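Subtilase cytotoxin subunit A (PDB 4BWG) cleaves the host endoplasmic reticulum chaperone BiP as the serine protease subunit of an AB5 toxin, provoking ER stress and eventual cell death. Local coordinates at residues A[47-52]-A[111-116]. Sequence-based numbering, arbitrary orientation.
Sequences VVSVVD and LISSRR
V48, V50 and D52 link strand 47-52 to strand 111-116 by five backbone hydrogen bonds in parallel register. V48 N bonds to L111 O (3.0 Å), and S113 N donates to V48 O over 2.8 Å, nearly straight (178° at the hydrogen). V50 repeats this, its N reaching S113 O and its O receiving R115 N, before D52 N closes the ladder on R115 O at 3.2 Å. V47, S49 and V51 turn their backbone polar groups to strand 143-149 on the other edge.

Apolar contacts fill the face of V48, V50 and I112. CG1 of I112 lies beside the backbone N (chi1 -65°), and the further turn at chi2 (-63°) brings CD1 to 4.2 Å from V48 CB, while I112 CG2 meets V50 CG2 at 3.8 Å; beta-branched residues suit such extended strands, and I97 of helix 84-98 covers all three. Both strands belong to the parallel sheet of the subtilisin-like alpha/beta fold, strand 47-52 ending at D52, the inferred charge-relay aspartate, whose OD1 bonds to H89 ND1.

On the opposite face V47 CG1 packs 3.6 Å from CB of S113, whose small side chain admits the valine methyl, and V47 CG2 approaches L111 CB. Here polar groups are buried too. The extended R115 chain runs back toward S49, whose OG lies at the guanidinium edge, 3.7 Å from R115 NE. E144 OE2 gathers them, hydrogen-bonded to S49 OG and S113 OG and in a salt bridge with R115 NE; the arginine also makes a cation-pi contact with F69.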
loop_
_atom_site.group_PDB
_atom_site.type_symbol
_atom_site.label_atom_id
_atom_site.label_comp_id
_atom_site.label_asym_id
_atom_site.label_seq_id
_atom_site.Cartn_x
_atom_site.Cartn_y
_atom_site.Cartn_z
ATOM N N VAL A 47 -2.617 8.189 -12.259
ATOM C CA VAL A 47 -2.737 9.185 -13.319
ATOM C C VAL A 47 -2.457 10.549 -12.753
ATOM O O VAL A 47 -3.128 10.991 -11.802
ATOM C CB VAL A 47 -4.117 9.137 -14.024
ATOM C CG1 VAL A 47 -4.214 10.184 -15.126
ATOM C CG2 VAL A 47 -4.406 7.743 -14.580
ATOM N N VAL A 48 -1.446 11.225 -13.304
ATOM C CA VAL A 48 -1.159 12.576 -12.831
ATOM C C VAL A 48 -1.870 13.554 -13.757
ATOM O O VAL A 48 -1.901 13.380 -14.981
ATOM C CB VAL A 48 0.350 12.873 -12.667
ATOM C CG1 VAL A 48 0.609 14.328 -12.234
ATOM C CG2 VAL A 48 0.966 11.897 -11.667
ATOM N N SER A 49 -2.504 14.558 -13.136
ATOM C CA SER A 49 -3.193 15.655 -13.822
ATOM C C SER A 49 -2.172 16.721 -14.178
ATOM O O SER A 49 -1.518 17.298 -13.293
ATOM C CB SER A 49 -4.294 16.217 -12.946
ATOM O OG SER A 49 -5.470 16.226 -13.720
ATOM N N VAL A 50 -1.923 16.888 -15.467
ATOM C CA VAL A 50 -0.954 17.884 -15.900
ATOM C C VAL A 50 -1.786 19.092 -16.376
ATOM O O VAL A 50 -2.286 19.102 -17.492
ATOM C CB VAL A 50 0.035 17.299 -16.934
ATOM C CG1 VAL A 50 0.899 18.386 -17.586
ATOM C CG2 VAL A 50 0.906 16.239 -16.283
ATOM N N VAL A 51 -2.018 20.042 -15.472
ATOM C CA VAL A 51 -2.807 21.256 -15.751
ATOM C C VAL A 51 -1.789 22.271 -16.284
ATOM O O VAL A 51 -0.975 22.831 -15.527
ATOM C CB VAL A 51 -3.611 21.714 -14.490
ATOM C CG1 VAL A 51 -4.361 23.016 -14.768
ATOM C CG2 VAL A 51 -4.589 20.629 -14.031
ATOM N N ASP A 52 -1.784 22.435 -17.609
ATOM C CA ASP A 52 -0.762 23.180 -18.333
ATOM C C ASP A 52 -1.237 23.621 -19.760
ATOM O O ASP A 52 -2.428 23.845 -20.005
ATOM C CB ASP A 52 0.442 22.207 -18.451
ATOM C CG ASP A 52 1.790 22.832 -18.353
ATOM O OD1 ASP A 52 2.170 23.562 -19.295
ATOM O OD2 ASP A 52 2.502 22.553 -17.361
ATOM N N LEU A 111 0.284 7.281 -15.758
ATOM C CA LEU A 111 -0.320 7.785 -16.978
ATOM C C LEU A 111 -0.551 9.258 -16.753
ATOM O O LEU A 111 -0.347 9.741 -15.641
ATOM C CB LEU A 111 -1.587 7.047 -17.399
ATOM C CG LEU A 111 -1.500 5.531 -17.715
ATOM C CD1 LEU A 111 -2.846 5.017 -18.024
ATOM C CD2 LEU A 111 -0.551 5.208 -18.914
ATOM N N ILE A 112 -0.868 10.001 -17.810
ATOM C CA ILE A 112 -1.015 11.450 -17.727
ATOM C C ILE A 112 -2.379 11.822 -18.229
ATOM O O ILE A 112 -2.825 11.318 -19.276
ATOM C CB ILE A 112 0.139 12.160 -18.546
ATOM C CG1 ILE A 112 1.569 11.899 -17.957
ATOM C CG2 ILE A 112 -0.128 13.659 -18.843
ATOM C CD1 ILE A 112 1.908 12.398 -16.534
ATOM N N SER A 113 -3.048 12.703 -17.468
ATOM C CA SER A 113 -4.319 13.310 -17.871
ATOM C C SER A 113 -4.008 14.766 -18.208
ATOM O O SER A 113 -3.684 15.540 -17.305
ATOM C CB SER A 113 -5.366 13.184 -16.773
ATOM O OG SER A 113 -6.457 14.041 -17.040
ATOM N N SER A 114 -4.041 15.140 -19.486
ATOM C CA SER A 114 -3.712 16.512 -19.892
ATOM C C SER A 114 -4.949 17.399 -19.869
ATOM O O SER A 114 -5.979 17.065 -20.483
ATOM C CB SER A 114 -3.067 16.511 -21.278
ATOM O OG SER A 114 -3.004 17.797 -21.864
ATOM N N ARG A 115 -4.857 18.524 -19.134
ATOM C CA ARG A 115 -5.910 19.563 -19.022
ATOM C C ARG A 115 -5.330 20.879 -19.484
ATOM O O ARG A 115 -4.581 21.512 -18.763
ATOM C CB ARG A 115 -6.482 19.652 -17.601
ATOM C CG ARG A 115 -7.015 18.302 -17.130
ATOM C CD ARG A 115 -7.865 18.407 -15.919
ATOM N NE ARG A 115 -8.498 17.135 -15.598
ATOM C CZ ARG A 115 -9.796 16.892 -15.735
ATOM N NH1 ARG A 115 -10.608 17.831 -16.199
ATOM N NH2 ARG A 115 -10.296 15.709 -15.406
ATOM N N ARG A 116 -5.547 21.204 -20.751
ATOM C CA ARG A 116 -4.988 22.400 -21.352
ATOM C C ARG A 116 -5.797 23.631 -20.928
ATOM O O ARG A 116 -6.976 23.732 -21.274
ATOM C CB ARG A 116 -4.916 22.276 -22.876
ATOM C CG ARG A 116 -4.424 23.570 -23.482
ATOM C CD ARG A 116 -4.048 23.522 -24.931
ATOM N NE ARG A 116 -3.883 24.906 -25.351
ATOM C CZ ARG A 116 -4.322 25.397 -26.499
ATOM N NH1 ARG A 116 -4.885 24.597 -27.402
ATOM N NH2 ARG A 116 -4.179 26.683 -26.768
#